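Local coordinates for binding domain (Hc) of Paraclostridial Mosquitocidal Protein 1 (Paraclostridium bifermentans, PDB 6HOX) that targets host nerve cells as the receptor-binding part of a botulinum-like neurotoxin that acts specifically on Anopheles mosquitoes, at residues I373-N378 / D420-L425; S92-V97 / S242-N247; G272-S277 / L307-S312. All coordinates share one frame; numbering follows the deposited sequence.

Contact 1. Residues I373-N378 / D420-L425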
# COMPACT_ATOMS: atom_id res chain seq x y z
N ILE A 373 -16.46 8.05 -2.99
CA ILE A 373 -16.30 8.83 -1.77
C ILE A 373 -15.34 8.11 -0.82
O ILE A 373 -15.03 6.93 -0.97
CB ILE A 373 -17.66 9.08 -1.07
CG1 ILE A 373 -18.26 7.77 -0.57
CG2 ILE A 373 -18.59 9.85 -2.00
CD1 ILE A 373 -19.62 7.90 0.06
N GLN A 374 -14.89 8.86 0.17
CA GLN A 374 -14.09 8.35 1.24
C GLN A 374 -14.69 8.85 2.54
O GLN A 374 -14.52 10.00 2.87
CB GLN A 374 -12.62 8.76 1.09
CG GLN A 374 -11.74 8.23 2.20
CD GLN A 374 -11.85 6.74 2.32
OE1 GLN A 374 -12.65 6.22 3.11
NE2 GLN A 374 -11.08 6.03 1.52
N LEU A 375 -15.40 7.97 3.24
CA LEU A 375 -16.07 8.29 4.49
C LEU A 375 -15.16 8.02 5.69
O LEU A 375 -15.51 8.37 6.80
CB LEU A 375 -17.36 7.47 4.60
CG LEU A 375 -18.46 7.81 3.59
CD1 LEU A 375 -19.62 6.84 3.74
CD2 LEU A 375 -18.94 9.24 3.77
N GLN A 376 -14.03 7.35 5.45
CA GLN A 376 -12.98 7.13 6.45
C GLN A 376 -11.90 8.21 6.20
O GLN A 376 -12.22 9.28 5.74
CB GLN A 376 -12.50 5.68 6.35
CG GLN A 376 -13.59 4.64 6.60
CD GLN A 376 -14.17 4.75 7.99
OE1 GLN A 376 -13.44 4.84 8.98
NE2 GLN A 376 -15.50 4.76 8.09
N SER A 377 -10.64 7.92 6.49
CA SER A 377 -9.55 8.91 6.29
C SER A 377 -8.89 8.70 4.93
O SER A 377 -9.06 7.65 4.31
CB SER A 377 -8.57 8.79 7.40
OG SER A 377 -8.28 7.42 7.64
N ASN A 378 -8.15 9.71 4.47
CA ASN A 378 -7.54 9.75 3.12
C ASN A 378 -6.48 8.65 2.93
O ASN A 378 -6.11 8.36 1.79
CB ASN A 378 -6.82 11.06 2.83
CG ASN A 378 -7.75 12.21 2.51
OD1 ASN A 378 -8.91 12.02 2.17
ND2 ASN A 378 -7.22 13.42 2.59
N ASP A 420 -27.81 5.51 5.43
CA ASP A 420 -28.40 6.35 6.47
C ASP A 420 -27.77 6.08 7.84
O ASP A 420 -27.73 6.97 8.67
CB ASP A 420 -29.92 6.14 6.58
CG ASP A 420 -30.71 6.53 5.34
OD1 ASP A 420 -30.16 7.29 4.50
OD2 ASP A 420 -31.85 6.03 5.19
N ASN A 421 -27.25 4.87 8.07
CA ASN A 421 -26.69 4.49 9.38
C ASN A 421 -25.17 4.26 9.30
O ASN A 421 -24.58 3.57 10.13
CB ASN A 421 -27.43 3.25 9.90
CG ASN A 421 -28.90 3.53 10.10
OD1 ASN A 421 -29.72 3.15 9.26
ND2 ASN A 421 -29.22 4.25 11.16
N TYR A 422 -24.50 4.88 8.32
CA TYR A 422 -23.10 4.55 8.07
C TYR A 422 -22.27 4.63 9.35
O TYR A 422 -21.49 3.72 9.65
CB TYR A 422 -22.47 5.47 7.03
CG TYR A 422 -21.05 5.07 6.71
CD1 TYR A 422 -20.80 3.92 5.98
CD2 TYR A 422 -19.97 5.78 7.20
CE1 TYR A 422 -19.50 3.52 5.69
CE2 TYR A 422 -18.67 5.39 6.93
CZ TYR A 422 -18.43 4.25 6.17
OH TYR A 422 -17.17 3.85 5.88
N LYS A 423 -22.45 5.72 10.11
CA LYS A 423 -21.57 6.05 11.23
C LYS A 423 -21.63 4.97 12.32
O LYS A 423 -20.70 4.85 13.09
CB LYS A 423 -21.93 7.43 11.79
CG LYS A 423 -21.60 8.57 10.86
CD LYS A 423 -22.04 9.94 11.32
CE LYS A 423 -21.92 10.96 10.20
NZ LYS A 423 -21.38 12.26 10.68
N THR A 424 -22.71 4.18 12.37
CA THR A 424 -22.93 3.24 13.47
C THR A 424 -22.74 1.78 13.04
O THR A 424 -22.91 0.89 13.86
CB THR A 424 -24.32 3.45 14.07
OG1 THR A 424 -25.32 3.13 13.09
CG2 THR A 424 -24.51 4.86 14.60
N LEU A 425 -22.38 1.52 11.77
CA LEU A 425 -22.36 0.17 11.24
C LEU A 425 -21.35 -0.67 12.01
O LEU A 425 -20.29 -0.18 12.37
CB LEU A 425 -21.99 0.18 9.75
CG LEU A 425 -23.02 0.81 8.81
CD1 LEU A 425 -22.47 0.88 7.40
CD2 LEU A 425 -24.32 0.03 8.82
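The phenol ring of Tyr422 carries Leu375 over one face and Gln376 at its edge, beside the hydroxyl. Leu375 CD1 lies 3.5 Å from the centroid of the Tyr422 ring and 6° off its normal, so the methyl sits over the middle of the ring in a CH-pi contact. The leucine side chain starts nearer the hydroxyl end, where Leu375 CB approaches Tyr422 CE2 to 3.4 Å; with CD1 anti to CA it runs on over the ring. At the edge, Gln376 NE2 donates to Tyr422 OH over 2.9 Å with an N-H...O angle of 158°. The hydroxyl lies close to the amide plane, although amide and ring are themselves steeply inclined. The glutamine reaches it through a bend at chi2 (-62°), which turns the amide toward the tyrosine.

Both segments belong to the C-terminal receptor-binding subdomain, a beta-trefoil: 373-378 opens the loop between strands 369-373 and 384-388, while 420-425 links helices 416-420 and 427-432. Tyr422 stands in a 3-10 turn, evidenced by Thr424 N to Asn421 O at 3.0 Å. With CG anti to its backbone N, the ring extends out of this turn and reaches across to the other loop, although the CA atoms of Tyr422 and Leu375 are 8.7 Å apart.

Gln374 ties the turn that presents Gln376. Its OE1 accepts Gln376 N at 2.9 Å, on a lone pair in the carbonyl plane, and also receives Gln384 NE2. The amide of Gln384 acts at both ends, because its OE1 takes Leu375 N. On the tyrosine side, the ring of His430 meets that of Tyr422, and His430 NE2 is hydrogen-bonded to Tyr422 O.

Contact 2. Residues S92-V97 / S242-N247; sequences SFWIRV and SYFNSN
Trp94 directs the edge of its indole at the face of Tyr243 and meets Phe244 further along, forming an aromatic cluster where the two receptor-binding subdomains join. Trp94 lies on strand 89-96 of the N-terminal, concanavalin-like beta-sandwich; Tyr243 and Phe244 follow helix 233-241, in the loop that leads to strand 263-267 of the C-terminal beta-trefoil.

The first pair is T-shaped: the five-membered ring of Trp94 and the ring of Tyr243 have planes 83° apart and centroids separated by 4.5 Å. Trp94 CG stands anti to the carbonyl carbon (chi1 -78°), which sends the indole from the strand toward Tyr243. Trp94 NE1 sits over the middle of the phenol ring, 3.3 Å from Tyr243 CG, and its N-H is aimed into the ring, consistent with an N-H...pi interaction. The benzo end of the indole continues past the tyrosine, with Trp94 CZ2 3.8 Å from Tyr243 CB. Beyond that, Trp94 CH2 comes within 3.5 Å of Phe244 CZ; their planes are inclined at 76°.

A water joins the same elements at the hydroxyl end of Tyr243, lying 2.7 Å from Tyr243 OH and 2.8 Å from Ser92 OG.

Further out, Arg58 makes a cation-pi contact with Trp94, and the His168 ring meets Trp94 edge-to-face. Backbone bonds to strands 167-174 and 218-227 fix the strand that presents the indole, while Phe240 of the preceding helix packs its ring against Phe244. Ser242 OG, hydrogen-bonded to Leu239 O, stands 4.2 Å above the Tyr243 ring plane, toward the rim of the face opposite Trp94 NE1.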
# COMPACT_ATOMS: atom_id res chain seq x y z
N SER A 92 12.49 7.37 8.59
CA SER A 92 11.18 7.04 7.98
C SER A 92 11.35 6.77 6.48
O SER A 92 12.30 7.23 5.85
CB SER A 92 10.14 8.10 8.25
OG SER A 92 10.38 9.32 7.56
N PHE A 93 10.45 5.96 5.92
CA PHE A 93 10.47 5.66 4.50
C PHE A 93 9.20 4.93 4.07
O PHE A 93 8.55 4.16 4.86
CB PHE A 93 11.70 4.81 4.13
CG PHE A 93 11.85 3.51 4.87
CD1 PHE A 93 12.48 3.46 6.11
CD2 PHE A 93 11.40 2.32 4.33
CE1 PHE A 93 12.62 2.27 6.80
CE2 PHE A 93 11.57 1.12 5.00
CZ PHE A 93 12.17 1.10 6.24
N TRP A 94 8.85 5.16 2.80
CA TRP A 94 7.87 4.36 2.10
C TRP A 94 8.59 3.20 1.44
O TRP A 94 9.63 3.42 0.80
CB TRP A 94 7.14 5.21 1.06
CG TRP A 94 6.08 6.09 1.64
CD1 TRP A 94 6.15 7.44 1.87
CD2 TRP A 94 4.76 5.68 2.06
NE1 TRP A 94 4.97 7.89 2.39
CE2 TRP A 94 4.09 6.84 2.50
CE3 TRP A 94 4.08 4.46 2.07
CZ2 TRP A 94 2.79 6.80 2.99
CZ3 TRP A 94 2.78 4.42 2.53
CH2 TRP A 94 2.15 5.58 2.98
N ILE A 95 8.03 2.00 1.58
CA ILE A 95 8.57 0.80 0.99
C ILE A 95 7.44 0.01 0.34
O ILE A 95 6.32 -0.07 0.85
CB ILE A 95 9.34 -0.04 2.02
CG1 ILE A 95 10.31 -0.99 1.32
CG2 ILE A 95 8.41 -0.76 2.98
CD1 ILE A 95 11.20 -1.78 2.28
N ARG A 96 7.75 -0.57 -0.82
CA ARG A 96 6.89 -1.52 -1.47
C ARG A 96 7.73 -2.76 -1.79
O ARG A 96 8.62 -2.69 -2.65
CB ARG A 96 6.25 -0.92 -2.72
CG ARG A 96 5.10 -1.73 -3.29
CD ARG A 96 4.52 -1.08 -4.53
NE ARG A 96 3.49 -1.89 -5.17
CZ ARG A 96 2.92 -1.58 -6.34
NH1 ARG A 96 3.39 -0.58 -7.06
NH2 ARG A 96 1.89 -2.28 -6.78
N VAL A 97 7.46 -3.84 -1.06
CA VAL A 97 8.12 -5.11 -1.18
C VAL A 97 7.19 -6.09 -1.88
O VAL A 97 6.04 -6.23 -1.47
CB VAL A 97 8.49 -5.65 0.20
CG1 VAL A 97 9.18 -7.01 0.11
CG2 VAL A 97 9.32 -4.65 0.99
N SER A 242 0.61 13.18 6.86
CA SER A 242 1.03 14.27 6.00
C SER A 242 1.21 13.78 4.56
O SER A 242 1.26 14.59 3.64
CB SER A 242 2.27 14.95 6.53
OG SER A 242 3.44 14.17 6.30
N TYR A 243 1.31 12.46 4.36
CA TYR A 243 1.44 11.89 3.03
C TYR A 243 0.09 11.72 2.32
O TYR A 243 0.06 11.30 1.17
CB TYR A 243 2.18 10.56 3.12
CG TYR A 243 3.63 10.74 3.46
CD1 TYR A 243 4.48 11.35 2.55
CD2 TYR A 243 4.15 10.36 4.68
CE1 TYR A 243 5.82 11.54 2.83
CE2 TYR A 243 5.50 10.54 4.98
CZ TYR A 243 6.33 11.14 4.05
OH TYR A 243 7.65 11.36 4.33
N PHE A 244 -1.01 12.04 3.00
CA PHE A 244 -2.37 11.88 2.45
C PHE A 244 -3.15 13.20 2.58
O PHE A 244 -4.31 13.22 2.96
CB PHE A 244 -3.05 10.71 3.17
CG PHE A 244 -2.35 9.39 2.98
CD1 PHE A 244 -2.54 8.66 1.82
CD2 PHE A 244 -1.47 8.90 3.94
CE1 PHE A 244 -1.89 7.45 1.64
CE2 PHE A 244 -0.83 7.69 3.75
CZ PHE A 244 -1.03 6.97 2.60
N ASN A 245 -2.51 14.30 2.21
CA ASN A 245 -3.04 15.65 2.43
C ASN A 245 -3.99 16.06 1.29
O ASN A 245 -4.65 17.09 1.38
CB ASN A 245 -1.91 16.68 2.59
CG ASN A 245 -0.83 16.54 1.54
OD1 ASN A 245 -0.42 15.42 1.20
ND2 ASN A 245 -0.34 17.66 1.01
N SER A 246 -4.08 15.26 0.23
CA SER A 246 -4.90 15.59 -0.92
C SER A 246 -6.17 14.74 -0.94
O SER A 246 -6.36 13.83 -0.13
CB SER A 246 -4.12 15.43 -2.19
OG SER A 246 -3.95 14.06 -2.49
N ASN A 247 -7.05 15.05 -1.89
CA ASN A 247 -8.36 14.43 -1.97
C ASN A 247 -8.37 13.30 -3.00
O ASN A 247 -9.42 12.80 -3.32
CB ASN A 247 -9.42 15.50 -2.25
CG ASN A 247 -9.63 16.38 -1.04
OD1 ASN A 247 -9.53 15.91 0.09
ND2 ASN A 247 -9.87 17.66 -1.27
O HOH W 1 9.06 9.15 5.06

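Contact 3. Residues G272-S277 / L307-S312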
# COMPACT_ATOMS: atom_id res chain seq x y z
N GLY A 272 -10.52 -12.49 -2.41
CA GLY A 272 -10.27 -13.46 -3.47
C GLY A 272 -11.50 -13.77 -4.32
O GLY A 272 -11.45 -14.65 -5.20
N GLY A 273 -12.60 -13.04 -4.10
CA GLY A 273 -13.85 -13.23 -4.87
C GLY A 273 -13.82 -12.43 -6.17
O GLY A 273 -13.76 -11.21 -6.15
N PRO A 274 -13.84 -13.07 -7.36
CA PRO A 274 -13.79 -12.34 -8.63
C PRO A 274 -15.14 -11.69 -8.99
O PRO A 274 -16.17 -12.33 -8.84
CB PRO A 274 -13.43 -13.44 -9.63
CG PRO A 274 -14.07 -14.69 -9.06
CD PRO A 274 -13.92 -14.53 -7.56
N LEU A 275 -15.11 -10.44 -9.47
CA LEU A 275 -16.32 -9.78 -9.97
C LEU A 275 -16.66 -10.44 -11.32
O LEU A 275 -15.86 -10.43 -12.26
CB LEU A 275 -16.07 -8.28 -10.10
CG LEU A 275 -17.17 -7.45 -10.77
CD1 LEU A 275 -18.39 -7.29 -9.87
CD2 LEU A 275 -16.64 -6.08 -11.14
N ARG A 276 -17.86 -11.03 -11.36
CA ARG A 276 -18.39 -11.70 -12.56
C ARG A 276 -19.75 -11.07 -12.91
O ARG A 276 -20.25 -10.19 -12.19
CB ARG A 276 -18.46 -13.21 -12.32
CG ARG A 276 -17.12 -13.86 -12.02
CD ARG A 276 -17.21 -15.35 -11.71
NE ARG A 276 -17.72 -16.10 -12.85
CZ ARG A 276 -17.80 -17.43 -12.91
NH1 ARG A 276 -17.43 -18.15 -11.86
NH2 ARG A 276 -18.23 -18.02 -14.01
N SER A 277 -20.31 -11.49 -14.05
CA SER A 277 -21.66 -11.08 -14.46
C SER A 277 -22.40 -12.25 -15.10
O SER A 277 -21.81 -13.19 -15.62
CB SER A 277 -21.62 -9.90 -15.39
OG SER A 277 -21.01 -10.25 -16.62
N LEU A 307 -6.16 -12.04 -7.24
CA LEU A 307 -6.63 -10.69 -7.57
C LEU A 307 -6.92 -10.55 -9.07
O LEU A 307 -7.75 -9.72 -9.44
CB LEU A 307 -5.58 -9.65 -7.18
CG LEU A 307 -5.12 -9.65 -5.72
CD1 LEU A 307 -4.09 -8.57 -5.50
CD2 LEU A 307 -6.28 -9.49 -4.77
N TYR A 308 -6.17 -11.27 -9.91
CA TYR A 308 -6.24 -11.10 -11.37
C TYR A 308 -7.16 -12.15 -12.02
O TYR A 308 -7.79 -11.87 -13.05
CB TYR A 308 -4.85 -11.18 -12.01
CG TYR A 308 -3.71 -10.38 -11.42
CD1 TYR A 308 -3.90 -9.18 -10.74
CD2 TYR A 308 -2.40 -10.80 -11.60
CE1 TYR A 308 -2.82 -8.46 -10.22
CE2 TYR A 308 -1.32 -10.09 -11.10
CZ TYR A 308 -1.53 -8.91 -10.42
OH TYR A 308 -0.44 -8.23 -9.95
N HIS A 309 -7.19 -13.37 -11.46
CA HIS A 309 -8.02 -14.52 -11.93
C HIS A 309 -7.80 -14.79 -13.42
O HIS A 309 -8.76 -14.92 -14.19
CB HIS A 309 -9.50 -14.30 -11.62
CG HIS A 309 -9.78 -13.95 -10.20
ND1 HIS A 309 -9.86 -14.90 -9.21
CD2 HIS A 309 -9.94 -12.75 -9.59
CE1 HIS A 309 -10.11 -14.31 -8.06
NE2 HIS A 309 -10.15 -12.98 -8.27
N LYS A 310 -6.53 -14.86 -13.83
CA LYS A 310 -6.19 -15.06 -15.24
C LYS A 310 -6.74 -16.42 -15.70
O LYS A 310 -6.77 -17.38 -14.94
CB LYS A 310 -4.68 -14.91 -15.44
CG LYS A 310 -4.18 -13.51 -15.12
CD LYS A 310 -2.87 -13.14 -15.77
CE LYS A 310 -2.85 -11.71 -16.27
NZ LYS A 310 -1.54 -11.39 -16.90
N GLY A 311 -7.21 -16.46 -16.94
CA GLY A 311 -7.91 -17.62 -17.49
C GLY A 311 -9.32 -17.78 -16.93
O GLY A 311 -9.78 -18.91 -16.75
N SER A 312 -10.02 -16.66 -16.68
CA SER A 312 -11.41 -16.67 -16.20
C SER A 312 -12.22 -15.52 -16.80
O SER A 312 -11.67 -14.59 -17.45
CB SER A 312 -11.47 -16.59 -14.71
OG SER A 312 -11.59 -15.23 -14.32
O HOH W 2 -10.79 -10.83 -6.07
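His309, whose ring packs on Pro274, has its carbonyl O held by Ser312 OG at 2.8 Å, with the hydroxyl in the carbonyl plane on a lone pair. This bond closes a short turn in the loop between strands 302-305 and 316-320 of the C-terminal beta-trefoil subdomain. The loop meets residues 272-277, which run into strand 275-280.

The ring of His309 carries the contact. Pro274 CB lies 3.5 Å from the centroid of the His309 ring and 9° off its normal, which satisfies the geometry of a CH-pi contact. Contact is spread over the ring rather than resting on one atom: Pro274 CB is 3.6 Å from His309 CD2, and Pro274 CD reaches His309 CE1 at 3.8 Å. The imidazole is met at its edge as well, where Gly272 O approaches His309 CE1 to 3.2 Å near the ring plane.

His309 has positive phi (52°), so the chain turns here in a left-handed conformation. From this turn the side chain leaves with CG beside the backbone N and anti to the carbonyl carbon (chi1 -52°), which brings a face of the ring to Pro274. Glu446, the last residue of the chain, secures the backbone just before the ring: its OE2 binds both Tyr308 N and His309 N, and its OE1 takes Leu307 N. Arg294 holds the ring itself through NH1 to His309 ND1, while the backbone of Arg294 is hydrogen-bonded to Gly272, so one residue ties both sides together.

At the other ring nitrogen, a water in the imidazole plane lies 3.1 Å from His309 NE2 and reaches Gly273 O at 3.0 Å in a weak bond.

How the contacts relate
Contacts 2 and 3 are buried, whereas contact 1 is partly buried and lies toward the surface. Contacts 1 and 3 each join parts of the C-terminal trefoil, with centres about 27 Å apart; contact 2 alone spans both subdomains and lies nearest the middle of the chain. Each relies on an aromatic ring, used differently: methyl over face plus a direct hydrogen bond to the hydroxyl in contact 1, ring against ring in contact 2, proline over imidazole in contact 3, the last two each with a water between the segments. Contacts 1 and 2 touch, since Asn378 ND2 probably donates to Phe244 O (2.9 Å); contact 3 stays about 7 Å from contact 2 at nearest atoms.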